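Local coordinates for protein phosphoribosylaminoimidazole carboxylase, ATPase subunit (Thermus thermophilus, PDB 3AW8) that probably catalyses the ATP-dependent carboxylation of 5-aminoimidazole ribonucleotide with bicarbonate to N5-carboxyaminoimidazole ribonucleotide, a step of purine biosynthesis, at residues 52-57 and 75-80; 45-50 and 68-73; 2-7 and 25-30. All coordinates share one frame; numbering follows the deposited sequence.

Contact 1: residues 52-57 and 75-80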
ATOM      1  N   ALA A  52       4.319  23.805  20.924  1.00 45.42           N
ATOM      2  CA  ALA A  52       3.807  22.894  19.914  1.00 43.49           C
ATOM      3  C   ALA A  52       4.508  21.547  20.029  1.00 42.24           C
ATOM      4  O   ALA A  52       3.881  20.497  19.902  1.00 41.83           O
ATOM      5  CB  ALA A  52       4.020  23.486  18.536  1.00 43.36           C
ATOM      6  N   LEU A  53       5.808  21.583  20.292  1.00 41.67           N
ATOM      7  CA  LEU A  53       6.586  20.363  20.416  1.00 42.04           C
ATOM      8  C   LEU A  53       6.003  19.435  21.477  1.00 43.81           C
ATOM      9  O   LEU A  53       5.664  18.291  21.184  1.00 43.29           O
ATOM     10  CB  LEU A  53       8.040  20.693  20.767  1.00 41.66           C
ATOM     11  CG  LEU A  53       9.138  19.966  19.985  1.00 42.83           C
ATOM     12  CD1 LEU A  53      10.386  19.894  20.821  1.00 43.20           C
ATOM     13  CD2 LEU A  53       8.706  18.571  19.638  1.00 45.81           C
ATOM     14  N   LEU A  54       5.882  19.933  22.710  1.00 46.38           N
ATOM     15  CA  LEU A  54       5.353  19.141  23.826  1.00 47.25           C
ATOM     16  C   LEU A  54       3.883  18.733  23.662  1.00 47.18           C
ATOM     17  O   LEU A  54       3.482  17.646  24.084  1.00 43.01           O
ATOM     18  CB  LEU A  54       5.544  19.909  25.133  1.00 48.67           C
ATOM     19  CG  LEU A  54       7.010  20.252  25.429  1.00 51.28           C
ATOM     20  CD1 LEU A  54       7.083  21.135  26.656  1.00 50.61           C
ATOM     21  CD2 LEU A  54       7.825  18.973  25.631  1.00 51.64           C
ATOM     22  N   ARG A  55       3.089  19.608  23.052  1.00 48.39           N
ATOM     23  CA  ARG A  55       1.683  19.316  22.809  1.00 49.69           C
ATOM     24  C   ARG A  55       1.597  18.108  21.871  1.00 50.81           C
ATOM     25  O   ARG A  55       0.840  17.167  22.112  1.00 52.57           O
ATOM     26  CB  ARG A  55       1.001  20.528  22.174  1.00 51.20           C
ATOM     27  CG  ARG A  55      -0.466  20.312  21.847  1.00 55.89           C
ATOM     28  CD  ARG A  55      -1.175  21.610  21.461  1.00 59.36           C
ATOM     29  NE  ARG A  55      -0.638  22.244  20.254  1.00 62.84           N
ATOM     30  CZ  ARG A  55       0.147  23.322  20.250  1.00 64.41           C
ATOM     31  NH1 ARG A  55       0.580  23.823  19.099  1.00 63.78           N
ATOM     32  NH2 ARG A  55       0.499  23.906  21.393  1.00 63.71           N
ATOM     33  N   PHE A  56       2.396  18.138  20.808  1.00 49.77           N
ATOM     34  CA  PHE A  56       2.435  17.055  19.832  1.00 48.03           C
ATOM     35  C   PHE A  56       2.963  15.748  20.437  1.00 48.48           C
ATOM     36  O   PHE A  56       2.582  14.655  20.019  1.00 48.78           O
ATOM     37  CB  PHE A  56       3.294  17.502  18.623  1.00 46.29           C
ATOM     38  CG  PHE A  56       4.125  16.405  17.997  1.00 41.89           C
ATOM     39  CD1 PHE A  56       5.381  16.090  18.503  1.00 37.26           C
ATOM     40  CD2 PHE A  56       3.640  15.677  16.907  1.00 42.48           C
ATOM     41  CE1 PHE A  56       6.149  15.070  17.944  1.00 38.32           C
ATOM     42  CE2 PHE A  56       4.402  14.647  16.335  1.00 41.85           C
ATOM     43  CZ  PHE A  56       5.666  14.344  16.860  1.00 38.78           C
ATOM     44  N   ALA A  57       3.821  15.851  21.442  1.00 48.73           N
ATOM     45  CA  ALA A  57       4.397  14.650  22.034  1.00 48.66           C
ATOM     46  C   ALA A  57       3.507  13.870  22.995  1.00 47.88           C
ATOM     47  O   ALA A  57       3.768  12.702  23.258  1.00 47.89           O
ATOM     48  CB  ALA A  57       5.709  14.996  22.715  1.00 49.40           C
ATOM     49  N   ALA A  75      14.544  17.245  18.536  1.00 46.19           N
ATOM     50  CA  ALA A  75      14.637  15.803  18.717  1.00 46.45           C
ATOM     51  C   ALA A  75      15.177  15.462  20.101  1.00 46.98           C
ATOM     52  O   ALA A  75      14.675  14.548  20.750  1.00 46.78           O
ATOM     53  CB  ALA A  75      15.531  15.191  17.645  1.00 44.32           C
ATOM     54  N   ARG A  76      16.201  16.189  20.546  1.00 47.57           N
ATOM     55  CA  ARG A  76      16.798  15.935  21.857  1.00 49.04           C
ATOM     56  C   ARG A  76      15.880  16.354  23.010  1.00 48.03           C
ATOM     57  O   ARG A  76      15.917  15.757  24.085  1.00 46.25           O
ATOM     58  CB  ARG A  76      18.160  16.634  21.977  1.00 49.60           C
ATOM     59  CG  ARG A  76      19.272  15.938  21.195  1.00 52.47           C
ATOM     60  CD  ARG A  76      20.617  16.632  21.357  1.00 54.39           C
ATOM     61  NE  ARG A  76      21.670  16.026  20.538  1.00 55.53           N
ATOM     62  CZ  ARG A  76      22.077  14.763  20.655  1.00 58.41           C
ATOM     63  NH1 ARG A  76      21.522  13.961  21.559  1.00 57.94           N
ATOM     64  NH2 ARG A  76      23.040  14.296  19.865  1.00 58.03           N
ATOM     65  N   ARG A  77      15.053  17.366  22.773  1.00 46.99           N
ATOM     66  CA  ARG A  77      14.123  17.843  23.785  1.00 48.21           C
ATOM     67  C   ARG A  77      13.116  16.759  24.162  1.00 49.52           C
ATOM     68  O   ARG A  77      12.720  16.644  25.320  1.00 51.46           O
ATOM     69  CB  ARG A  77      13.371  19.074  23.272  1.00 48.15           C
ATOM     70  CG  ARG A  77      12.302  19.597  24.226  1.00 48.16           C
ATOM     71  CD  ARG A  77      12.922  20.340  25.406  1.00 47.91           C
ATOM     72  NE  ARG A  77      11.911  20.783  26.362  1.00 47.20           N
ATOM     73  CZ  ARG A  77      11.312  19.983  27.238  1.00 48.42           C
ATOM     74  NH1 ARG A  77      10.397  20.469  28.069  1.00 46.44           N
ATOM     75  NH2 ARG A  77      11.639  18.697  27.297  1.00 48.28           N
ATOM     76  N   LEU A  78      12.704  15.967  23.180  1.00 50.53           N
ATOM     77  CA  LEU A  78      11.739  14.900  23.416  1.00 52.06           C
ATOM     78  C   LEU A  78      12.400  13.589  23.808  1.00 54.63           C
ATOM     79  O   LEU A  78      11.751  12.717  24.385  1.00 54.29           O
ATOM     80  CB  LEU A  78      10.896  14.671  22.161  1.00 51.12           C
ATOM     81  CG  LEU A  78       9.650  15.520  21.906  1.00 49.63           C
ATOM     82  CD1 LEU A  78       9.884  16.957  22.286  1.00 51.91           C
ATOM     83  CD2 LEU A  78       9.294  15.408  20.438  1.00 48.68           C
ATOM     84  N   GLU A  79      13.687  13.451  23.498  1.00 57.50           N
ATOM     85  CA  GLU A  79      14.418  12.222  23.791  1.00 61.34           C
ATOM     86  C   GLU A  79      14.240  11.765  25.232  1.00 62.88           C
ATOM     87  O   GLU A  79      14.110  10.568  25.500  1.00 64.37           O
ATOM     88  CB  GLU A  79      15.907  12.397  23.489  1.00 63.22           C
ATOM     89  CG  GLU A  79      16.618  11.083  23.183  1.00 66.09           C
ATOM     90  CD  GLU A  79      17.985  11.290  22.538  1.00 70.61           C
ATOM     91  OE1 GLU A  79      18.464  10.356  21.843  1.00 70.35           O
ATOM     92  OE2 GLU A  79      18.579  12.381  22.727  1.00 70.60           O
ATOM     93  N   GLY A  80      14.237  12.712  26.163  1.00 63.01           N
ATOM     94  CA  GLY A  80      14.066  12.346  27.554  1.00 62.39           C
ATOM     95  C   GLY A  80      12.675  11.800  27.800  1.00 62.54           C
ATOM     96  O   GLY A  80      12.518  10.713  28.357  1.00 64.08           O
TER
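Leu78 reaches out from helix 72-81 to meet Leu53 on helix 50-57, and this pair is the heart of the packing. Both methyls of Leu78 come up against Leu53 CD2, while Arg77, with CG anti to its backbone N (chi1 176°), sets that CG 3.9 Å from Leu53 CD1. Leu78 also meets Ala57, its CG 4.1 Å from Ala57 CB, and Leu78 CD2 meets the edge of the Phe56 ring near its plane, 4.0 Å from Phe56 CE1. The Arg77 guanidinium is crossed by Leu54, whose CD2 stands over one face toward the rim, 4.0 Å from Arg77 CZ. The charge itself is matched by Glu50, in a salt bridge to Arg77 NE. An alanine in place of Leu78 would probably open a gap between the helices, with Leu53 CD2, the Phe56 edge and Ala57 CB losing the branch they pack on. The short segment axes cross at 43° and come no closer than 10.7 Å, and Leu53 and Phe56 also rest on Leu28 of the parallel sheet. With no hydrogen bond between the segments, leucine packing joins them, while the salt bridge to Glu50, just outside segment 52-57, adds a polar tie between the same helices.

Contact 2: residues 45-50 and 68-73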
ATOM      1  N   GLY A  45       2.971  23.755  13.674  1.00 44.55           N
ATOM      2  CA  GLY A  45       3.809  24.483  14.606  1.00 45.02           C
ATOM      3  C   GLY A  45       5.277  24.401  14.244  1.00 46.66           C
ATOM      4  O   GLY A  45       5.697  23.446  13.593  1.00 46.58           O
ATOM      5  N   GLU A  46       6.058  25.397  14.656  1.00 47.30           N
ATOM      6  CA  GLU A  46       7.495  25.405  14.380  1.00 48.20           C
ATOM      7  C   GLU A  46       8.146  24.345  15.258  1.00 45.75           C
ATOM      8  O   GLU A  46       7.671  24.078  16.353  1.00 43.65           O
ATOM      9  CB  GLU A  46       8.098  26.775  14.705  1.00 51.46           C
ATOM     10  CG  GLU A  46       7.450  27.944  13.974  1.00 56.10           C
ATOM     11  CD  GLU A  46       7.753  27.949  12.483  1.00 61.19           C
ATOM     12  OE1 GLU A  46       7.193  28.808  11.764  1.00 63.41           O
ATOM     13  OE2 GLU A  46       8.552  27.098  12.027  1.00 63.41           O
ATOM     14  N   PHE A  47       9.227  23.741  14.779  1.00 45.99           N
ATOM     15  CA  PHE A  47       9.925  22.711  15.546  1.00 47.82           C
ATOM     16  C   PHE A  47      10.601  23.280  16.785  1.00 48.38           C
ATOM     17  O   PHE A  47      10.865  22.554  17.741  1.00 48.60           O
ATOM     18  CB  PHE A  47      10.970  22.010  14.677  1.00 47.35           C
ATOM     19  CG  PHE A  47      10.381  21.214  13.553  1.00 50.20           C
ATOM     20  CD1 PHE A  47       9.596  20.094  13.812  1.00 48.24           C
ATOM     21  CD2 PHE A  47      10.595  21.591  12.227  1.00 50.76           C
ATOM     22  CE1 PHE A  47       9.033  19.362  12.771  1.00 49.15           C
ATOM     23  CE2 PHE A  47      10.035  20.866  11.180  1.00 49.96           C
ATOM     24  CZ  PHE A  47       9.253  19.751  11.448  1.00 48.87           C
ATOM     25  N   LEU A  48      10.879  24.579  16.762  1.00 49.21           N
ATOM     26  CA  LEU A  48      11.519  25.218  17.895  1.00 51.15           C
ATOM     27  C   LEU A  48      10.523  25.898  18.827  1.00 52.18           C
ATOM     28  O   LEU A  48      10.915  26.583  19.774  1.00 53.68           O
ATOM     29  CB  LEU A  48      12.580  26.204  17.413  1.00 50.47           C
ATOM     30  CG  LEU A  48      13.729  25.470  16.717  1.00 51.09           C
ATOM     31  CD1 LEU A  48      14.816  26.460  16.331  1.00 48.85           C
ATOM     32  CD2 LEU A  48      14.274  24.376  17.638  1.00 48.70           C
ATOM     33  N   ASP A  49       9.236  25.703  18.548  1.00 52.02           N
ATOM     34  CA  ASP A  49       8.172  26.240  19.387  1.00 52.39           C
ATOM     35  C   ASP A  49       7.935  25.129  20.406  1.00 52.41           C
ATOM     36  O   ASP A  49       7.205  24.170  20.147  1.00 53.37           O
ATOM     37  CB  ASP A  49       6.910  26.491  18.556  1.00 54.13           C
ATOM     38  CG  ASP A  49       5.679  26.789  19.414  1.00 58.31           C
ATOM     39  OD1 ASP A  49       4.632  27.144  18.826  1.00 59.34           O
ATOM     40  OD2 ASP A  49       5.746  26.663  20.662  1.00 58.09           O
ATOM     41  N   GLU A  50       8.577  25.256  21.561  1.00 51.58           N
ATOM     42  CA  GLU A  50       8.483  24.250  22.608  1.00 49.69           C
ATOM     43  C   GLU A  50       7.042  23.874  22.927  1.00 47.79           C
ATOM     44  O   GLU A  50       6.751  22.709  23.202  1.00 46.44           O
ATOM     45  CB  GLU A  50       9.197  24.743  23.868  1.00 50.68           C
ATOM     46  CG  GLU A  50       9.695  23.636  24.769  1.00 52.22           C
ATOM     47  CD  GLU A  50      10.660  24.137  25.825  1.00 54.09           C
ATOM     48  OE1 GLU A  50      11.346  23.293  26.438  1.00 55.37           O
ATOM     49  OE2 GLU A  50      10.731  25.366  26.046  1.00 54.18           O
ATOM     50  N   GLU A  68      14.713  15.689   7.143  1.00 61.47           N
ATOM     51  CA  GLU A  68      16.154  15.578   7.428  1.00 64.52           C
ATOM     52  C   GLU A  68      16.848  16.784   8.069  1.00 63.68           C
ATOM     53  O   GLU A  68      17.892  16.631   8.714  1.00 62.13           O
ATOM     54  CB  GLU A  68      16.933  15.195   6.160  1.00 67.68           C
ATOM     55  CG  GLU A  68      18.270  14.501   6.466  1.00 73.04           C
ATOM     56  CD  GLU A  68      19.174  14.363   5.247  1.00 76.55           C
ATOM     57  OE1 GLU A  68      18.643  14.217   4.122  1.00 77.35           O
ATOM     58  OE2 GLU A  68      20.419  14.390   5.417  1.00 78.02           O
ATOM     59  N   ASN A  69      16.293  17.978   7.879  1.00 61.85           N
ATOM     60  CA  ASN A  69      16.894  19.161   8.463  1.00 60.27           C
ATOM     61  C   ASN A  69      16.178  19.614   9.720  1.00 58.72           C
ATOM     62  O   ASN A  69      16.338  20.754  10.159  1.00 59.36           O
ATOM     63  CB  ASN A  69      16.936  20.303   7.456  1.00 61.92           C
ATOM     64  CG  ASN A  69      18.177  20.263   6.603  1.00 64.58           C
ATOM     65  OD1 ASN A  69      19.172  19.638   6.976  1.00 66.53           O
ATOM     66  ND2 ASN A  69      18.138  20.939   5.458  1.00 64.69           N
ATOM     67  N   VAL A  70      15.384  18.722  10.300  1.00 54.54           N
ATOM     68  CA  VAL A  70      14.677  19.053  11.521  1.00 51.17           C
ATOM     69  C   VAL A  70      15.716  19.471  12.561  1.00 49.06           C
ATOM     70  O   VAL A  70      16.790  18.867  12.649  1.00 46.94           O
ATOM     71  CB  VAL A  70      13.889  17.843  12.058  1.00 50.64           C
ATOM     72  CG1 VAL A  70      14.849  16.739  12.504  1.00 47.37           C
ATOM     73  CG2 VAL A  70      12.990  18.285  13.196  1.00 49.73           C
ATOM     74  N   PRO A  71      15.418  20.525  13.344  1.00 47.85           N
ATOM     75  CA  PRO A  71      16.332  21.021  14.381  1.00 45.64           C
ATOM     76  C   PRO A  71      16.639  19.908  15.364  1.00 44.50           C
ATOM     77  O   PRO A  71      15.732  19.383  15.996  1.00 46.15           O
ATOM     78  CB  PRO A  71      15.531  22.143  15.033  1.00 44.52           C
ATOM     79  CG  PRO A  71      14.705  22.661  13.905  1.00 44.47           C
ATOM     80  CD  PRO A  71      14.224  21.386  13.254  1.00 46.33           C
ATOM     81  N   VAL A  72      17.904  19.536  15.493  1.00 44.22           N
ATOM     82  CA  VAL A  72      18.267  18.468  16.418  1.00 45.88           C
ATOM     83  C   VAL A  72      17.836  18.827  17.847  1.00 47.45           C
ATOM     84  O   VAL A  72      17.668  17.954  18.701  1.00 47.13           O
ATOM     85  CB  VAL A  72      19.781  18.196  16.394  1.00 44.44           C
ATOM     86  CG1 VAL A  72      20.519  19.337  17.052  1.00 44.85           C
ATOM     87  CG2 VAL A  72      20.081  16.883  17.088  1.00 44.24           C
ATOM     88  N   GLU A  73      17.658  20.118  18.099  1.00 48.08           N
ATOM     89  CA  GLU A  73      17.224  20.568  19.411  1.00 50.97           C
ATOM     90  C   GLU A  73      15.843  19.991  19.741  1.00 49.86           C
ATOM     91  O   GLU A  73      15.589  19.568  20.872  1.00 49.60           O
ATOM     92  CB  GLU A  73      17.158  22.098  19.459  1.00 54.64           C
ATOM     93  CG  GLU A  73      18.491  22.822  19.281  1.00 60.32           C
ATOM     94  CD  GLU A  73      18.943  22.914  17.831  1.00 63.14           C
ATOM     95  OE1 GLU A  73      18.145  23.364  16.978  1.00 65.40           O
ATOM     96  OE2 GLU A  73      20.105  22.555  17.545  1.00 65.93           O
TER
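Phe47 and Pro71 are the nearest pair by CA atoms, 6.7 Å apart, where the type I turn from Glu46 to Asp49 runs past the loop leading into helix 72-81. Phe47 sends its ring over Val70: CG2 of the valine stands above the centre of one face, 3.9 Å from the ring centroid and 12° off the normal, a well-centred CH-pi contact. Val70 CG2 is anti to its own backbone N, which directs this methyl at the ring. Pro71 packs closer to the root of the same side chain, with its CD 3.6 Å from Phe47 CB. Next along the turn, Leu48 reaches across with CD2 to lie 3.7 Å from Pro71 CB, and the same methyl comes within 4.1 Å of Glu73 CB. Phe67 adds a second ring beside Phe47, inclined about 40° to it, and Leu91 of helix 88-94 touches Val70. Asp49 and Pro71 are the N-cap residues of helices 50-57 and 72-81, so the contact brings two helix starts together. What joins them is mainly apolar, without a hydrogen bond: one CH-pi contact and proline packing, buried at Phe47 and Val70, with the Glu73 side chain beside solvent-exposed Leu48.

Contact 3: residues 2-7 and 25-30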
ATOM      1  N   ILE A   2       2.413   6.499  16.879  1.00 43.45           N
ATOM      2  CA  ILE A   2       3.715   6.961  16.444  1.00 41.79           C
ATOM      3  C   ILE A   2       3.656   8.432  16.068  1.00 40.63           C
ATOM      4  O   ILE A   2       2.712   8.883  15.418  1.00 40.51           O
ATOM      5  CB  ILE A   2       4.224   6.143  15.246  1.00 43.44           C
ATOM      6  CG1 ILE A   2       4.450   4.688  15.684  1.00 42.65           C
ATOM      7  CG2 ILE A   2       5.504   6.769  14.695  1.00 42.65           C
ATOM      8  CD1 ILE A   2       4.861   3.761  14.567  1.00 42.39           C
ATOM      9  N   GLY A   3       4.666   9.176  16.510  1.00 39.65           N
ATOM     10  CA  GLY A   3       4.745  10.593  16.216  1.00 37.39           C
ATOM     11  C   GLY A   3       5.870  10.809  15.227  1.00 37.10           C
ATOM     12  O   GLY A   3       6.940  10.205  15.349  1.00 36.93           O
ATOM     13  N   ILE A   4       5.636  11.664  14.241  1.00 35.76           N
ATOM     14  CA  ILE A   4       6.648  11.925  13.230  1.00 35.00           C
ATOM     15  C   ILE A   4       6.968  13.404  13.069  1.00 37.38           C
ATOM     16  O   ILE A   4       6.073  14.223  12.813  1.00 40.23           O
ATOM     17  CB  ILE A   4       6.213  11.369  11.838  1.00 33.48           C
ATOM     18  CG1 ILE A   4       6.153   9.838  11.873  1.00 31.86           C
ATOM     19  CG2 ILE A   4       7.188  11.826  10.765  1.00 31.19           C
ATOM     20  CD1 ILE A   4       5.515   9.228  10.664  1.00 30.69           C
ATOM     21  N   LEU A   5       8.243  13.742  13.232  1.00 35.62           N
ATOM     22  CA  LEU A   5       8.681  15.110  13.041  1.00 36.83           C
ATOM     23  C   LEU A   5       8.772  15.297  11.518  1.00 37.90           C
ATOM     24  O   LEU A   5       9.563  14.632  10.836  1.00 36.61           O
ATOM     25  CB  LEU A   5      10.045  15.327  13.708  1.00 37.32           C
ATOM     26  CG  LEU A   5      10.122  15.977  15.106  1.00 36.85           C
ATOM     27  CD1 LEU A   5       8.794  15.930  15.824  1.00 35.19           C
ATOM     28  CD2 LEU A   5      11.188  15.269  15.917  1.00 34.42           C
ATOM     29  N   GLY A   6       7.923  16.180  10.995  1.00 37.09           N
ATOM     30  CA  GLY A   6       7.896  16.445   9.569  1.00 36.84           C
ATOM     31  C   GLY A   6       6.629  15.908   8.918  1.00 37.64           C
ATOM     32  O   GLY A   6       6.328  14.714   9.027  1.00 37.53           O
ATOM     33  N   GLY A   7       5.886  16.783   8.244  1.00 35.23           N
ATOM     34  CA  GLY A   7       4.659  16.363   7.594  1.00 34.12           C
ATOM     35  C   GLY A   7       4.762  16.228   6.082  1.00 33.73           C
ATOM     36  O   GLY A   7       3.749  16.327   5.377  1.00 34.07           O
ATOM     37  N   PHE A  25      -0.880   7.681  13.785  1.00 36.43           N
ATOM     38  CA  PHE A  25       0.163   8.663  13.557  1.00 36.62           C
ATOM     39  C   PHE A  25      -0.248  10.068  13.900  1.00 36.70           C
ATOM     40  O   PHE A  25      -1.434  10.390  13.905  1.00 39.58           O
ATOM     41  CB  PHE A  25       0.591   8.613  12.079  1.00 33.88           C
ATOM     42  CG  PHE A  25       1.140   7.287  11.664  1.00 31.20           C
ATOM     43  CD1 PHE A  25       2.498   7.025  11.762  1.00 32.36           C
ATOM     44  CD2 PHE A  25       0.286   6.272  11.250  1.00 30.06           C
ATOM     45  CE1 PHE A  25       3.008   5.760  11.454  1.00 34.80           C
ATOM     46  CE2 PHE A  25       0.778   5.003  10.942  1.00 32.13           C
ATOM     47  CZ  PHE A  25       2.144   4.745  11.044  1.00 33.61           C
ATOM     48  N   ARG A  26       0.753  10.890  14.202  1.00 36.20           N
ATOM     49  CA  ARG A  26       0.565  12.302  14.479  1.00 34.91           C
ATOM     50  C   ARG A  26       1.792  12.987  13.899  1.00 35.11           C
ATOM     51  O   ARG A  26       2.926  12.588  14.174  1.00 34.93           O
ATOM     52  CB  ARG A  26       0.478  12.576  15.976  1.00 37.24           C
ATOM     53  CG  ARG A  26       0.287  14.056  16.286  1.00 38.16           C
ATOM     54  CD  ARG A  26       0.227  14.305  17.775  1.00 39.14           C
ATOM     55  NE  ARG A  26      -0.954  13.703  18.384  1.00 38.52           N
ATOM     56  CZ  ARG A  26      -1.039  13.380  19.670  1.00 38.90           C
ATOM     57  NH1 ARG A  26      -0.012  13.598  20.477  1.00 38.40           N
ATOM     58  NH2 ARG A  26      -2.148  12.838  20.149  1.00 37.79           N
ATOM     59  N   PHE A  27       1.579  14.007  13.081  1.00 34.98           N
ATOM     60  CA  PHE A  27       2.707  14.711  12.483  1.00 34.88           C
ATOM     61  C   PHE A  27       2.838  16.104  13.064  1.00 35.67           C
ATOM     62  O   PHE A  27       1.882  16.652  13.611  1.00 36.13           O
ATOM     63  CB  PHE A  27       2.540  14.828  10.955  1.00 31.96           C
ATOM     64  CG  PHE A  27       2.331  13.517  10.264  1.00 28.91           C
ATOM     65  CD1 PHE A  27       1.049  13.003  10.092  1.00 28.41           C
ATOM     66  CD2 PHE A  27       3.417  12.758   9.851  1.00 27.74           C
ATOM     67  CE1 PHE A  27       0.855  11.744   9.524  1.00 27.37           C
ATOM     68  CE2 PHE A  27       3.235  11.498   9.282  1.00 27.42           C
ATOM     69  CZ  PHE A  27       1.948  10.989   9.120  1.00 26.47           C
ATOM     70  N   LEU A  28       4.036  16.666  12.945  1.00 36.84           N
ATOM     71  CA  LEU A  28       4.306  18.027  13.396  1.00 37.46           C
ATOM     72  C   LEU A  28       4.964  18.668  12.179  1.00 36.93           C
ATOM     73  O   LEU A  28       5.868  18.089  11.584  1.00 36.44           O
ATOM     74  CB  LEU A  28       5.286  18.063  14.580  1.00 37.36           C
ATOM     75  CG  LEU A  28       5.252  19.332  15.454  1.00 39.82           C
ATOM     76  CD1 LEU A  28       6.538  19.427  16.269  1.00 40.02           C
ATOM     77  CD2 LEU A  28       5.112  20.579  14.608  1.00 38.63           C
ATOM     78  N   ASP A  29       4.484  19.840  11.793  1.00 36.60           N
ATOM     79  CA  ASP A  29       5.043  20.550  10.658  1.00 37.88           C
ATOM     80  C   ASP A  29       4.550  21.978  10.743  1.00 38.38           C
ATOM     81  O   ASP A  29       3.414  22.224  11.133  1.00 38.24           O
ATOM     82  CB  ASP A  29       4.597  19.918   9.330  1.00 38.79           C
ATOM     83  CG  ASP A  29       5.459  20.370   8.155  1.00 42.70           C
ATOM     84  OD1 ASP A  29       5.319  21.534   7.708  1.00 43.98           O
ATOM     85  OD2 ASP A  29       6.300  19.565   7.691  1.00 40.94           O
ATOM     86  N   PRO A  30       5.410  22.941  10.400  1.00 39.04           N
ATOM     87  CA  PRO A  30       5.053  24.359  10.441  1.00 41.08           C
ATOM     88  C   PRO A  30       4.075  24.811   9.354  1.00 43.24           C
ATOM     89  O   PRO A  30       3.526  25.912   9.417  1.00 44.16           O
ATOM     90  CB  PRO A  30       6.413  25.053  10.344  1.00 40.61           C
ATOM     91  CG  PRO A  30       7.227  24.092   9.544  1.00 38.66           C
ATOM     92  CD  PRO A  30       6.849  22.767  10.139  1.00 38.85           C
TER
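Ile4 lies alongside Phe27, side chains pointing the same way from neighbouring strands, with Ile4 CD1 3.5 Å from Phe27 CE2. That methyl also reaches Phe25, 3.9 Å from its CD1, while Ile2 flanks the same ring through its CB. These four side chains share one face of the sheet, where Ala15 of helix 9-18 touches both phenylalanines and Leu14 touches Ile4. Leu5 and Leu28 pair on the other face, CD1 to CD1 at 4.2 Å. The strands run parallel, their short axes at 20°, in one-to-one register from Ile2 beside Phe25 to Leu5 beside Leu28. Arg26 N bonds to Ile2 O, Ile4 N to Arg26 O at 2.9 Å, Leu28 N to Ile4 O, and Gly6 N to Leu28 O. Arg26 turns its guanidinium away from strand 2-5 to form a salt bridge with Glu58 and a hydrogen bond to Phe56 O. Past the strand end, Gly7 N gives a straight bond (163°) to Asp29 OD2, 2.9 Å long, met on the anti side of the carboxylate; Asp29 OD1 takes Ser31 N. At phi 110°, a CB on Gly6 would jam against the preceding carbonyl oxygen, which calls for glycine. This is the first beta-alpha-beta unit of a Rossmann-like domain, its glycine-rich turn resembling a GxGxxG motif. The carboxylate ending the second strand is spent on backbone N-H groups, tying the glycine turn to that strand.

How the contacts relate
The three contacts form a cluster in the pre-ATP-grasp domain, with centres 9 Å apart for contacts 1 and 2 and 11 Å from contact 3 to either. Contact 3 comes first along the chain and joins the two central strands of the four-stranded parallel sheet. Contacts 1 and 2 interleave, their segments alternating as 45-50, 52-57, 68-73 and 75-80, and both use helix 72-81. Contact 2 gathers the loops leading into the two helices that contact 1 packs together. Phe56 links helix to sheet by packing on Leu5, and Gly45 N probably bonds to Asp29 O. Together they tie both helices and their loops to the parallel sheet, away from the AMP site.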